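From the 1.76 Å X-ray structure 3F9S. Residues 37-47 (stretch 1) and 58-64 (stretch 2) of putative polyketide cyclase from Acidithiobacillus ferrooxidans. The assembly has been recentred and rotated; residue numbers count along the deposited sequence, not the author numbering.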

ATOM      1  N   THR A  37      -9.667 -13.692   4.887  1.00 25.80           N
ATOM      2  CA  THR A  37      -8.426 -14.074   4.256  1.00 26.16           C
ATOM      3  C   THR A  37      -7.468 -12.926   4.213  1.00 25.34           C
ATOM      4  O   THR A  37      -7.800 -11.875   3.704  1.00 25.90           O
ATOM      5  CB  THR A  37      -8.677 -14.567   2.831  1.00 26.36           C
ATOM      6  OG1 THR A  37      -9.585 -15.661   2.906  1.00 28.42           O
ATOM      7  CG2 THR A  37      -7.376 -15.019   2.144  1.00 28.50           C
ATOM      8  N   VAL A  38      -6.265 -13.141   4.725  1.00 24.92           N
ATOM      9  CA  VAL A  38      -5.206 -12.140   4.603  1.00 25.34           C
ATOM     10  C   VAL A  38      -4.659 -12.434   3.201  1.00 25.89           C
ATOM     11  O   VAL A  38      -3.799 -13.281   3.004  1.00 24.99           O
ATOM     12  CB  VAL A  38      -4.137 -12.268   5.677  1.00 25.10           C
ATOM     13  CG1 VAL A  38      -3.062 -11.209   5.454  1.00 26.63           C
ATOM     14  CG2 VAL A  38      -4.748 -12.180   7.085  1.00 26.13           C
ATOM     15  N   LEU A  39      -5.209 -11.743   2.223  1.00 25.08           N
ATOM     16  CA  LEU A  39      -4.880 -11.996   0.827  1.00 25.41           C
ATOM     17  C   LEU A  39      -3.450 -11.592   0.522  1.00 25.80           C
ATOM     18  O   LEU A  39      -2.769 -12.269  -0.203  1.00 25.74           O
ATOM     19  CB  LEU A  39      -5.815 -11.231  -0.089  1.00 26.95           C
ATOM     20  CG  LEU A  39      -7.286 -11.624   0.021  1.00 30.74           C
ATOM     21  CD1 LEU A  39      -8.161 -10.505  -0.575  1.00 33.31           C
ATOM     22  CD2 LEU A  39      -7.490 -12.958  -0.689  1.00 31.66           C
ATOM     23  N   HIS A  40      -3.030 -10.474   1.075  1.00 24.84           N
ATOM     24  CA  HIS A  40      -1.690  -9.989   0.860  1.00 24.52           C
ATOM     25  C   HIS A  40      -1.395  -9.027   1.983  1.00 24.31           C
ATOM     26  O   HIS A  40      -2.201  -8.154   2.282  1.00 23.84           O
ATOM     27  CB  HIS A  40      -1.643  -9.279  -0.485  1.00 25.34           C
ATOM     28  CG  HIS A  40      -0.295  -8.765  -0.847  1.00 23.95           C
ATOM     29  ND1 HIS A  40       0.685  -9.565  -1.387  1.00 27.45           N
ATOM     30  CD2 HIS A  40       0.219  -7.515  -0.791  1.00 25.41           C
ATOM     31  CE1 HIS A  40       1.757  -8.828  -1.634  1.00 26.28           C
ATOM     32  NE2 HIS A  40       1.512  -7.588  -1.247  1.00 21.33           N
ATOM     33  N   ASP A  41      -0.220  -9.159   2.579  1.00 24.51           N
ATOM     34  CA  ASP A  41       0.141  -8.337   3.716  1.00 24.72           C
ATOM     35  C   ASP A  41       1.586  -8.671   4.042  1.00 24.41           C
ATOM     36  O   ASP A  41       1.852  -9.509   4.921  1.00 23.13           O
ATOM     37  CB  ASP A  41      -0.768  -8.640   4.910  1.00 26.16           C
ATOM     38  CG  ASP A  41      -0.775  -7.533   5.940  1.00 28.76           C
ATOM     39  OD1 ASP A  41       0.110  -6.647   5.957  1.00 26.43           O
ATOM     40  OD2 ASP A  41      -1.681  -7.628   6.785  1.00 27.88           O
ATOM     41  N   PRO A  42       2.518  -8.071   3.288  1.00 23.94           N
ATOM     42  CA  PRO A  42       3.931  -8.372   3.408  1.00 24.69           C
ATOM     43  C   PRO A  42       4.437  -8.503   4.823  1.00 25.32           C
ATOM     44  O   PRO A  42       4.252  -7.599   5.633  1.00 28.05           O
ATOM     45  CB  PRO A  42       4.583  -7.219   2.679  1.00 24.66           C
ATOM     46  CG  PRO A  42       3.616  -6.989   1.551  1.00 22.96           C
ATOM     47  CD  PRO A  42       2.293  -7.075   2.223  1.00 23.16           C
ATOM     48  N   GLY A  43       5.019  -9.661   5.110  1.00 27.07           N
ATOM     49  CA  GLY A  43       5.573  -9.958   6.419  1.00 27.99           C
ATOM     50  C   GLY A  43       4.587 -10.366   7.486  1.00 28.93           C
ATOM     51  O   GLY A  43       5.006 -10.749   8.592  1.00 27.29           O
ATOM     52  N   ASP A  44       3.288 -10.351   7.166  1.00 28.39           N
ATOM     53  CA  ASP A  44       2.287 -10.688   8.151  1.00 28.03           C
ATOM     54  C   ASP A  44       2.364 -12.192   8.361  1.00 27.73           C
ATOM     55  O   ASP A  44       2.349 -12.946   7.385  1.00 27.72           O
ATOM     56  CB  ASP A  44       0.884 -10.297   7.713  1.00 27.93           C
ATOM     57  CG  ASP A  44      -0.082 -10.357   8.845  1.00 31.72           C
ATOM     58  OD1 ASP A  44      -0.620 -11.447   9.037  1.00 32.81           O
ATOM     59  OD2 ASP A  44      -0.212  -9.363   9.595  1.00 32.67           O
ATOM     60  N   PRO A  45       2.468 -12.640   9.622  1.00 28.66           N
ATOM     61  CA  PRO A  45       2.508 -14.083   9.872  1.00 29.22           C
ATOM     62  C   PRO A  45       1.306 -14.869   9.332  1.00 28.44           C
ATOM     63  O   PRO A  45       1.447 -16.044   8.998  1.00 29.65           O
ATOM     64  CB  PRO A  45       2.563 -14.172  11.396  1.00 30.03           C
ATOM     65  CG  PRO A  45       3.055 -12.889  11.839  1.00 31.07           C
ATOM     66  CD  PRO A  45       2.567 -11.871  10.877  1.00 30.89           C
ATOM     67  N   TRP A  46       0.160 -14.205   9.207  1.00 28.91           N
ATOM     68  CA  TRP A  46      -1.081 -14.792   8.698  1.00 28.50           C
ATOM     69  C   TRP A  46      -1.285 -14.592   7.198  1.00 28.31           C
ATOM     70  O   TRP A  46      -2.345 -14.943   6.676  1.00 27.91           O
ATOM     71  CB  TRP A  46      -2.282 -14.202   9.459  1.00 29.53           C
ATOM     72  CG  TRP A  46      -2.269 -14.559  10.903  1.00 27.55           C
ATOM     73  CD1 TRP A  46      -2.888 -15.630  11.459  1.00 31.74           C
ATOM     74  CD2 TRP A  46      -1.567 -13.901  11.970  1.00 28.65           C
ATOM     75  NE1 TRP A  46      -2.657 -15.667  12.797  1.00 30.83           N
ATOM     76  CE2 TRP A  46      -1.844 -14.622  13.147  1.00 34.94           C
ATOM     77  CE3 TRP A  46      -0.735 -12.773  12.050  1.00 31.21           C
ATOM     78  CZ2 TRP A  46      -1.322 -14.257  14.399  1.00 31.69           C
ATOM     79  CZ3 TRP A  46      -0.213 -12.415  13.300  1.00 29.47           C
ATOM     80  CH2 TRP A  46      -0.517 -13.158  14.449  1.00 30.20           C
ATOM     81  N   GLU A  47      -0.305 -14.027   6.494  1.00 27.55           N
ATOM     82  CA  GLU A  47      -0.460 -13.807   5.066  1.00 26.89           C
ATOM     83  C   GLU A  47      -0.798 -15.103   4.340  1.00 27.15           C
ATOM     84  O   GLU A  47      -0.203 -16.142   4.590  1.00 26.43           O
ATOM     85  CB  GLU A  47       0.777 -13.201   4.447  1.00 26.73           C
ATOM     86  CG  GLU A  47       0.492 -12.625   3.072  1.00 26.13           C
ATOM     87  CD  GLU A  47       1.725 -12.061   2.460  1.00 23.35           C
ATOM     88  OE1 GLU A  47       2.799 -12.678   2.608  1.00 26.96           O
ATOM     89  OE2 GLU A  47       1.601 -11.009   1.822  1.00 24.82           O
TER
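Stretch 2 58-64: ERVKTLR

Residues Glu58 to Arg64 are part of a longer α-helix, with Thr62 N, Leu63 N and Arg64 N bonded to the carbonyls of Glu58, Arg59 and Val60. It packs on the loop that leaves the strand that ends at His40. That loop is built from two consecutive turns, a type II turn from Asp41 to Asp44 and a type I turn from Asp44 to Glu47, closed by Asp44 N to Asp41 O (2.8 Å) and Glu47 N to Asp44 O (3.0 Å). Gly43 adopts the positive phi that the first turn requires. Trp46 lies nearest Arg59 and Asp44 nearest Leu63, so the helix advances as the loop runs back, with CA–CA separations of 7.6 and 9.3 Å; the contact is made by side chains.

Arg59 dominates it. Its side chain is extended through chi3, and its guanidinium meets two aspartates near its plane. Arg59 NE donates to Asp44 OD1 (3.2 Å, nearly linear) and, weakly, to Asp44 OD2 (3.2 Å), while Arg59 NH2 donates to Asp44 OD2 at 3.1 Å. A second salt bridge joins Arg59 NH2 to Asp41 OD2 at 2.9 Å. Arg59 NH1 and NH2 and both carboxylate oxygens of Asp41 also have hydrogen-bond partners elsewhere in the structure, so each guanidinium nitrogen has at least one acceptor. Asp44 OD1 also accepts from Trp46 N (2.9 Å), coupling the second turn to the salt bridge, and Asp41 N donates to Glu47 OE2 (2.7 Å), linking the first residue of the first turn to the last residue of the second.

Apolar contacts flank this network. Val38 CG2 covers one face of the guanidinium, 4.1 Å from Arg59 NE. The aliphatic part of Arg59 lies over the Trp46 ring, with Arg59 CB 3.7 Å from the centroid of its six-membered ring in a CH-π contact. Farther along the helix, Leu63 CD1 approaches Trp46 CZ3 (3.5 Å) and Thr62 CB approaches Trp46 CH2 (3.6 Å).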

ATOM      1  N   GLU A  58      -7.159 -13.272  17.311  1.00 24.88           N
ATOM      2  CA  GLU A  58      -5.812 -13.608  17.770  1.00 23.62           C
ATOM      3  C   GLU A  58      -4.781 -12.774  17.040  1.00 22.40           C
ATOM      4  O   GLU A  58      -3.856 -12.265  17.662  1.00 24.19           O
ATOM      5  CB  GLU A  58      -5.495 -15.100  17.627  1.00 25.10           C
ATOM      6  CG  GLU A  58      -6.331 -15.984  18.521  1.00 26.95           C
ATOM      7  CD  GLU A  58      -6.214 -15.691  19.997  1.00 29.85           C
ATOM      8  OE1 GLU A  58      -5.136 -15.264  20.460  1.00 33.51           O
ATOM      9  OE2 GLU A  58      -7.209 -15.939  20.701  1.00 29.38           O
ATOM     10  N   ARG A  59      -4.979 -12.571  15.744  1.00 21.62           N
ATOM     11  CA  ARG A  59      -4.061 -11.747  14.985  1.00 22.29           C
ATOM     12  C   ARG A  59      -4.114 -10.311  15.481  1.00 23.20           C
ATOM     13  O   ARG A  59      -3.073  -9.677  15.621  1.00 23.88           O
ATOM     14  CB  ARG A  59      -4.348 -11.860  13.508  1.00 22.97           C
ATOM     15  CG  ARG A  59      -3.633 -10.860  12.654  1.00 21.25           C
ATOM     16  CD  ARG A  59      -3.884 -11.189  11.241  1.00 24.65           C
ATOM     17  NE  ARG A  59      -3.240 -10.205  10.380  1.00 27.55           N
ATOM     18  CZ  ARG A  59      -3.715  -8.988  10.139  1.00 30.21           C
ATOM     19  NH1 ARG A  59      -4.854  -8.558  10.659  1.00 27.89           N
ATOM     20  NH2 ARG A  59      -3.041  -8.182   9.332  1.00 30.11           N
ATOM     21  N   VAL A  60      -5.312  -9.805  15.752  1.00 23.59           N
ATOM     22  CA  VAL A  60      -5.427  -8.448  16.299  1.00 24.67           C
ATOM     23  C   VAL A  60      -4.655  -8.351  17.603  1.00 24.91           C
ATOM     24  O   VAL A  60      -3.879  -7.416  17.791  1.00 26.36           O
ATOM     25  CB  VAL A  60      -6.861  -8.001  16.556  1.00 25.07           C
ATOM     26  CG1 VAL A  60      -6.850  -6.513  17.017  1.00 25.54           C
ATOM     27  CG2 VAL A  60      -7.701  -8.152  15.307  1.00 23.83           C
ATOM     28  N   LYS A  61      -4.826  -9.342  18.469  1.00 23.48           N
ATOM     29  CA  LYS A  61      -4.145  -9.347  19.762  1.00 24.07           C
ATOM     30  C   LYS A  61      -2.628  -9.275  19.598  1.00 24.02           C
ATOM     31  O   LYS A  61      -1.972  -8.536  20.327  1.00 24.57           O
ATOM     32  CB  LYS A  61      -4.518 -10.561  20.599  1.00 24.17           C
ATOM     33  CG  LYS A  61      -5.977 -10.613  21.057  1.00 26.81           C
ATOM     34  CD  LYS A  61      -6.231 -11.946  21.768  1.00 26.60           C
ATOM     35  CE  LYS A  61      -7.697 -12.309  21.821  1.00 32.93           C
ATOM     36  NZ  LYS A  61      -7.874 -13.644  22.484  1.00 28.43           N
ATOM     37  N   THR A  62      -2.089 -10.032  18.642  1.00 23.26           N
ATOM     38  CA  THR A  62      -0.640 -10.046  18.401  1.00 24.85           C
ATOM     39  C   THR A  62      -0.140  -8.717  17.872  1.00 27.05           C
ATOM     40  O   THR A  62       0.822  -8.167  18.393  1.00 28.61           O
ATOM     41  CB  THR A  62      -0.262 -11.157  17.431  1.00 24.22           C
ATOM     42  OG1 THR A  62      -0.386 -12.371  18.150  1.00 26.13           O
ATOM     43  CG2 THR A  62       1.181 -11.063  16.969  1.00 28.70           C
ATOM     44  N   LEU A  63      -0.808  -8.220  16.844  1.00 27.99           N
ATOM     45  CA  LEU A  63      -0.425  -6.951  16.244  1.00 30.96           C
ATOM     46  C   LEU A  63      -0.634  -5.787  17.207  1.00 31.37           C
ATOM     47  O   LEU A  63       0.213  -4.896  17.294  1.00 34.40           O
ATOM     48  CB  LEU A  63      -1.173  -6.728  14.939  1.00 30.74           C
ATOM     49  CG  LEU A  63      -0.694  -7.490  13.704  1.00 32.99           C
ATOM     50  CD1 LEU A  63      -0.458  -8.970  13.897  1.00 39.67           C
ATOM     51  CD2 LEU A  63      -1.704  -7.261  12.577  1.00 34.43           C
ATOM     52  N   ARG A  64      -1.736  -5.791  17.950  1.00 31.90           N
ATOM     53  CA  ARG A  64      -1.996  -4.715  18.920  1.00 32.59           C
ATOM     54  C   ARG A  64      -0.951  -4.738  20.031  1.00 31.11           C
ATOM     55  O   ARG A  64      -0.463  -3.688  20.411  1.00 30.82           O
ATOM     56  CB  ARG A  64      -3.422  -4.758  19.492  1.00 34.35           C
ATOM     57  CG  ARG A  64      -4.522  -4.249  18.510  1.00 36.41           C
ATOM     58  CD  ARG A  64      -4.659  -2.727  18.509  1.00 39.88           C
ATOM     59  NE  ARG A  64      -4.949  -2.261  19.866  1.00 41.62           N
ATOM     60  CZ  ARG A  64      -4.897  -1.009  20.311  1.00 41.70           C
ATOM     61  NH1 ARG A  64      -4.543  -0.002  19.530  1.00 38.46           N
ATOM     62  NH2 ARG A  64      -5.192  -0.760  21.587  1.00 46.21           N
TER